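Side-chain contacts in xylooligosaccharide oxidase (Myceliophthora thermophila, PDB 5L6G), which oxidises the C1 hydroxyl of xylooligosaccharides and related sugars to lactones with a bicovalently bound FAD, reducing molecular oxygen to hydrogen peroxide: residues A[133-136]-A[137-140]; A[474-477]-A[478-482]. All blocks are in the same frame, centred on the assembly; numbering follows the deposited sequence.

Contact 1 (A[133-136]-A[137-140])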
ATOM      1  N   ALA A 133     -11.672   1.397   8.710  1.00 13.46           N
ATOM      2  CA  ALA A 133     -10.784   0.963   9.791  1.00 13.58           C
ATOM      3  C   ALA A 133      -9.321   1.133   9.349  1.00 13.22           C
ATOM      4  O   ALA A 133      -8.941   0.765   8.233  1.00 12.88           O
ATOM      5  CB  ALA A 133     -11.061  -0.489  10.212  1.00 13.78           C
ATOM      6  N   ARG A 134      -8.513   1.679  10.248  1.00 13.42           N
ATOM      7  CA  ARG A 134      -7.110   1.870   9.998  1.00 12.99           C
ATOM      8  C   ARG A 134      -6.347   0.718  10.605  1.00 13.10           C
ATOM      9  O   ARG A 134      -6.860   0.022  11.507  1.00 13.01           O
ATOM     10  CB  ARG A 134      -6.654   3.205  10.560  1.00 13.50           C
ATOM     11  CG  ARG A 134      -7.365   4.391   9.934  1.00 13.62           C
ATOM     12  CD  ARG A 134      -7.088   5.642  10.723  1.00 14.31           C
ATOM     13  NE  ARG A 134      -7.902   6.764  10.293  1.00 14.80           N
ATOM     14  CZ  ARG A 134      -7.587   7.624   9.321  1.00 14.76           C
ATOM     15  NH1 ARG A 134      -6.441   7.528   8.661  1.00 14.93           N
ATOM     16  NH2 ARG A 134      -8.421   8.610   9.035  1.00 15.15           N
ATOM     17  N   LEU A 135      -5.133   0.506  10.086  1.00 12.57           N
ATOM     18  CA  LEU A 135      -4.389  -0.707  10.368  1.00 12.71           C
ATOM     19  C   LEU A 135      -4.102  -0.875  11.848  1.00 13.32           C
ATOM     20  O   LEU A 135      -4.154  -1.983  12.338  1.00 13.44           O
ATOM     21  CB  LEU A 135      -3.093  -0.746   9.567  1.00 12.55           C
ATOM     22  CG  LEU A 135      -3.237  -0.689   8.042  1.00 11.97           C
ATOM     23  CD1 LEU A 135      -1.863  -0.829   7.389  1.00 11.93           C
ATOM     24  CD2 LEU A 135      -4.198  -1.774   7.549  1.00 12.08           C
ATOM     25  N   GLY A 136      -3.770   0.220  12.546  1.00 13.50           N
ATOM     26  CA  GLY A 136      -3.459   0.153  13.963  1.00 14.23           C
ATOM     27  C   GLY A 136      -4.637  -0.302  14.805  1.00 14.57           C
ATOM     28  O   GLY A 136      -4.492  -1.079  15.745  1.00 15.47           O
ATOM     29  N   HIS A 137      -5.814   0.174  14.450  1.00 14.29           N
ATOM     30  CA  HIS A 137      -7.048  -0.236  15.108  1.00 14.68           C
ATOM     31  C   HIS A 137      -7.352  -1.705  14.849  1.00 14.63           C
ATOM     32  O   HIS A 137      -7.718  -2.432  15.776  1.00 15.18           O
ATOM     33  CB  HIS A 137      -8.212   0.629  14.622  1.00 14.55           C
ATOM     34  CG  HIS A 137      -9.533   0.261  15.217  1.00 15.10           C
ATOM     35  ND1 HIS A 137      -9.763   0.234  16.579  1.00 15.88           N
ATOM     36  CD2 HIS A 137     -10.692  -0.107  14.633  1.00 15.14           C
ATOM     37  CE1 HIS A 137     -11.016  -0.115  16.804  1.00 16.43           C
ATOM     38  NE2 HIS A 137     -11.602  -0.320  15.636  1.00 15.94           N
ATOM     39  N   ILE A 138      -7.205  -2.122  13.591  1.00 14.00           N
ATOM     40  CA  ILE A 138      -7.481  -3.504  13.217  1.00 14.16           C
ATOM     41  C   ILE A 138      -6.543  -4.426  14.000  1.00 14.53           C
ATOM     42  O   ILE A 138      -6.991  -5.372  14.659  1.00 14.89           O
ATOM     43  CB  ILE A 138      -7.288  -3.717  11.713  1.00 13.60           C
ATOM     44  CG1 ILE A 138      -8.311  -2.898  10.936  1.00 13.30           C
ATOM     45  CG2 ILE A 138      -7.407  -5.198  11.372  1.00 13.92           C
ATOM     46  CD1 ILE A 138      -8.015  -2.738   9.474  1.00 12.71           C
ATOM     47  N   ALA A 139      -5.252  -4.114  13.939  1.00 14.35           N
ATOM     48  CA  ALA A 139      -4.248  -4.917  14.606  1.00 15.02           C
ATOM     49  C   ALA A 139      -4.530  -5.009  16.111  1.00 15.87           C
ATOM     50  O   ALA A 139      -4.410  -6.075  16.716  1.00 16.35           O
ATOM     51  CB  ALA A 139      -2.872  -4.343  14.345  1.00 14.77           C
ATOM     52  N   THR A 140      -4.920  -3.892  16.710  1.00 16.07           N
ATOM     53  CA  THR A 140      -5.203  -3.861  18.148  1.00 17.06           C
ATOM     54  C   THR A 140      -6.379  -4.755  18.514  1.00 17.67           C
ATOM     55  O   THR A 140      -6.303  -5.593  19.441  1.00 18.34           O
ATOM     56  CB  THR A 140      -5.483  -2.415  18.599  1.00 17.04           C
ATOM     57  OG1 THR A 140      -4.308  -1.627  18.357  1.00 16.62           O
ATOM     58  CG2 THR A 140      -5.871  -2.356  20.078  1.00 18.07           C
TER

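Contact 2 (A[474-477]-A[478-482])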
ATOM      1  N   ARG A 474      -9.396  -4.150 -17.570  1.00 14.89           N
ATOM      2  CA  ARG A 474     -10.145  -3.220 -18.435  1.00 15.61           C
ATOM      3  C   ARG A 474     -11.484  -3.820 -18.863  1.00 16.38           C
ATOM      4  O   ARG A 474     -12.496  -3.113 -18.968  1.00 15.96           O
ATOM      5  CB  ARG A 474      -9.323  -2.830 -19.659  1.00 16.23           C
ATOM      6  CG  ARG A 474      -8.128  -1.969 -19.318  1.00 16.36           C
ATOM      7  CD  ARG A 474      -7.490  -1.348 -20.542  1.00 17.21           C
ATOM      8  NE  ARG A 474      -8.411  -0.408 -21.190  1.00 18.31           N
ATOM      9  CZ  ARG A 474      -8.220   0.132 -22.390  1.00 19.41           C
ATOM     10  NH1 ARG A 474      -7.136  -0.170 -23.099  1.00 20.01           N
ATOM     11  NH2 ARG A 474      -9.122   0.974 -22.890  1.00 20.76           N
ATOM     12  N   ARG A 475     -11.500  -5.127 -19.086  1.00 17.35           N
ATOM     13  CA  ARG A 475     -12.741  -5.797 -19.458  1.00 18.74           C
ATOM     14  C   ARG A 475     -13.742  -5.773 -18.316  1.00 17.71           C
ATOM     15  O   ARG A 475     -14.904  -5.470 -18.531  1.00 17.93           O
ATOM     16  CB  ARG A 475     -12.482  -7.219 -19.945  1.00 20.48           C
ATOM     17  CG  ARG A 475     -11.756  -7.255 -21.280  1.00 22.63           C
ATOM     18  CD  ARG A 475     -11.803  -8.620 -21.936  1.00 25.21           C
ATOM     19  NE  ARG A 475     -11.111  -9.637 -21.134  1.00 27.08           N
ATOM     20  CZ  ARG A 475      -9.804  -9.885 -21.164  1.00 28.86           C
ATOM     21  NH1 ARG A 475      -8.988  -9.188 -21.950  1.00 30.49           N
ATOM     22  NH2 ARG A 475      -9.308 -10.849 -20.393  1.00 30.14           N
ATOM     23  N   ILE A 476     -13.282  -6.074 -17.105  1.00 16.48           N
ATOM     24  CA  ILE A 476     -14.159  -6.052 -15.928  1.00 15.88           C
ATOM     25  C   ILE A 476     -14.611  -4.621 -15.653  1.00 15.54           C
ATOM     26  O   ILE A 476     -15.738  -4.377 -15.244  1.00 15.55           O
ATOM     27  CB  ILE A 476     -13.467  -6.684 -14.696  1.00 15.19           C
ATOM     28  CG1 ILE A 476     -13.213  -8.165 -14.959  1.00 15.37           C
ATOM     29  CG2 ILE A 476     -14.339  -6.594 -13.458  1.00 15.15           C
ATOM     30  CD1 ILE A 476     -12.293  -8.808 -13.960  1.00 15.14           C
ATOM     31  N   LYS A 477     -13.739  -3.657 -15.909  1.00 15.29           N
ATOM     32  CA  LYS A 477     -14.107  -2.257 -15.701  1.00 15.16           C
ATOM     33  C   LYS A 477     -15.284  -1.828 -16.583  1.00 16.01           C
ATOM     34  O   LYS A 477     -16.199  -1.159 -16.123  1.00 15.70           O
ATOM     35  CB  LYS A 477     -12.893  -1.365 -15.940  1.00 14.48           C
ATOM     36  CG  LYS A 477     -13.137   0.127 -15.805  1.00 14.26           C
ATOM     37  CD  LYS A 477     -13.466   0.560 -14.385  1.00 13.65           C
ATOM     38  CE  LYS A 477     -13.692   2.070 -14.363  1.00 13.44           C
ATOM     39  NZ  LYS A 477     -13.808   2.600 -12.982  1.00 13.04           N
ATOM     40  N   GLN A 478     -15.249  -2.206 -17.847  1.00 17.16           N
ATOM     41  CA  GLN A 478     -16.359  -1.902 -18.752  1.00 18.78           C
ATOM     42  C   GLN A 478     -17.640  -2.563 -18.245  1.00 19.30           C
ATOM     43  O   GLN A 478     -18.724  -1.989 -18.345  1.00 18.89           O
ATOM     44  CB  GLN A 478     -15.995  -2.344 -20.172  1.00 20.16           C
ATOM     45  CG  GLN A 478     -16.999  -1.986 -21.239  1.00 21.75           C
ATOM     46  CD  GLN A 478     -18.180  -2.933 -21.284  1.00 23.09           C
ATOM     47  OE1 GLN A 478     -18.096  -4.082 -20.841  1.00 23.92           O
ATOM     48  NE2 GLN A 478     -19.303  -2.445 -21.790  1.00 24.30           N
ATOM     49  N   GLN A 479     -17.517  -3.753 -17.654  1.00 19.77           N
ATOM     50  CA  GLN A 479     -18.692  -4.477 -17.186  1.00 20.66           C
ATOM     51  C   GLN A 479     -19.294  -3.887 -15.934  1.00 19.76           C
ATOM     52  O   GLN A 479     -20.514  -3.897 -15.790  1.00 20.14           O
ATOM     53  CB  GLN A 479     -18.381  -5.946 -16.925  1.00 21.88           C
ATOM     54  CG  GLN A 479     -18.165  -6.781 -18.174  1.00 23.46           C
ATOM     55  CD  GLN A 479     -17.558  -8.132 -17.836  1.00 24.76           C
ATOM     56  OE1 GLN A 479     -16.861  -8.272 -16.849  1.00 25.31           O
ATOM     57  NE2 GLN A 479     -17.832  -9.131 -18.655  1.00 27.01           N
ATOM     58  N   LEU A 480     -18.449  -3.405 -15.020  1.00 18.14           N
ATOM     59  CA  LEU A 480     -18.916  -2.961 -13.711  1.00 17.44           C
ATOM     60  C   LEU A 480     -19.028  -1.449 -13.565  1.00 16.68           C
ATOM     61  O   LEU A 480     -19.863  -0.978 -12.799  1.00 16.81           O
ATOM     62  CB  LEU A 480     -18.037  -3.530 -12.593  1.00 16.92           C
ATOM     63  CG  LEU A 480     -18.065  -5.058 -12.430  1.00 17.39           C
ATOM     64  CD1 LEU A 480     -17.197  -5.482 -11.251  1.00 17.06           C
ATOM     65  CD2 LEU A 480     -19.470  -5.588 -12.234  1.00 18.27           C
ATOM     66  N   ASP A 481     -18.201  -0.692 -14.273  1.00 15.96           N
ATOM     67  CA  ASP A 481     -18.262   0.771 -14.178  1.00 15.57           C
ATOM     68  C   ASP A 481     -18.010   1.435 -15.531  1.00 15.80           C
ATOM     69  O   ASP A 481     -17.058   2.214 -15.686  1.00 15.56           O
ATOM     70  CB  ASP A 481     -17.277   1.259 -13.130  1.00 14.61           C
ATOM     71  CG  ASP A 481     -17.370   2.758 -12.887  1.00 14.46           C
ATOM     72  OD1 ASP A 481     -18.429   3.347 -13.193  1.00 14.52           O
ATOM     73  OD2 ASP A 481     -16.392   3.352 -12.398  1.00 13.74           O
ATOM     74  N   PRO A 482     -18.860   1.129 -16.514  1.00 16.47           N
ATOM     75  CA  PRO A 482     -18.657   1.654 -17.867  1.00 17.01           C
ATOM     76  C   PRO A 482     -18.657   3.178 -17.978  1.00 16.90           C
ATOM     77  O   PRO A 482     -18.030   3.718 -18.893  1.00 17.18           O
ATOM     78  CB  PRO A 482     -19.856   1.101 -18.648  1.00 17.71           C
ATOM     79  CG  PRO A 482     -20.898   0.863 -17.616  1.00 17.78           C
ATOM     80  CD  PRO A 482     -20.119   0.374 -16.416  1.00 17.06           C
TER

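Contact 1 (A[133-136]-A[137-140])
Thr140 keeps OG1 beside its own backbone N (chi1 -62°), which swings the hydroxyl back over the preceding turn to Gly136; Ile138, with CG1 likewise beside the backbone N (chi1 -65°), lays that branch against Ala133. Thr140 OG1 donates to Gly136 O at 2.7 Å, and Thr140 N donates to the same oxygen at 3.0 Å. The two donors reach the carbonyl from opposite faces of its plane, so one oxygen is gripped twice and the hydroxyl is satisfied within the helix. Ile138 CG1 lies 3.7 Å from Ala133 CB and 3.3 Å from Arg134 O, so that one methylene packs on both the Ala133 methyl and the N-cap carbonyl. Here helix 135-146 of the PCMH-type FAD-binding domain begins, with Arg134 at the N-cap position. Its carbonyl takes the first i to i+4 bond, from Ile138 N at 3.0 Å, nearly straight at 163°; Ala139 N follows by donating to Leu135 O at 2.9 Å. The far end of the Arg134 side chain leaves the helix start, and there NH1 donates to Gly157 O and Gly92 O and the guanidinium makes a cation-pi contact with Tyr336. His137 meets Ala133 CB with its ring edge, at CD2, while ND1 is bonded to Asp330 OD1. Leu135 CD2 reaches Ile138 CD1 more loosely, at 4.4 Å, and also rests on Val158 and His163.

Contact 2 (A[474-477]-A[478-482])
The C-terminal end of helix 470-480, in the berberine-bridge-enzyme-like region, is tied by an i to i+4 salt bridge between Lys477 and Asp481, the first residue to leave helical geometry. Lys477 NZ stands 2.8 Å from Asp481 OD2, approaching on the anti side of that oxygen and 29° out of the carboxylate plane. The lysine reaches it because its chain, after leaving with CG anti to the backbone N (chi1 178°), bends at chi2 (67°) and then runs extended alongside the aspartate. NZ also donates to Asn216 O, while Asp481 OD1 and OD2 accept from Leu485 N and Phe486 N, so both buried charges have further partners and the carboxylate is pinned in its orientation. An alanine in place of Lys477 would probably leave Asp481 OD2 without its positive mate and Asn216 O without this donor, in a buried setting. Asp481 N donates to Lys477 O at 2.8 Å, spanning the same pair, and Leu480 N to Ile476 O, one residue earlier, at 2.9 Å. On another side of the helix, Ile476 CG2 packs 3.8 Å from Leu480 CD1, the two side chains running abreast; both pack against helix 204-213, Ile476 on Trp208 and Ala209, Leu480 on Leu206. The straight Gln479 chain lies back along the preceding turn, its OE1 standing 3.6 Å from Ile476 CA, while its backbone O accepts a hydrogen bond from O6 of an N-acetylglucosamine.

Both contacts are local, i to i+4 arrangements at helix ends, the start of helix 135-146 in contact 1 and the finish of helix 470-480 in contact 2, with nearest atoms about 22 Å apart and no touch between them. Contact 1 is buried in the FAD-binding domain, where the side chain of Arg134 is about 6 Å from the bound FAD; across its segments it relies on apolar side chains (Ala133, Leu135, Ile138) and a hydroxyl-to-carbonyl bond. Contact 2 sits farther from the chain centre and is only partly buried, with a glycan alongside. It adds a charge pair to its apolar packing, and exposed arginine and glutamine residues share its helix.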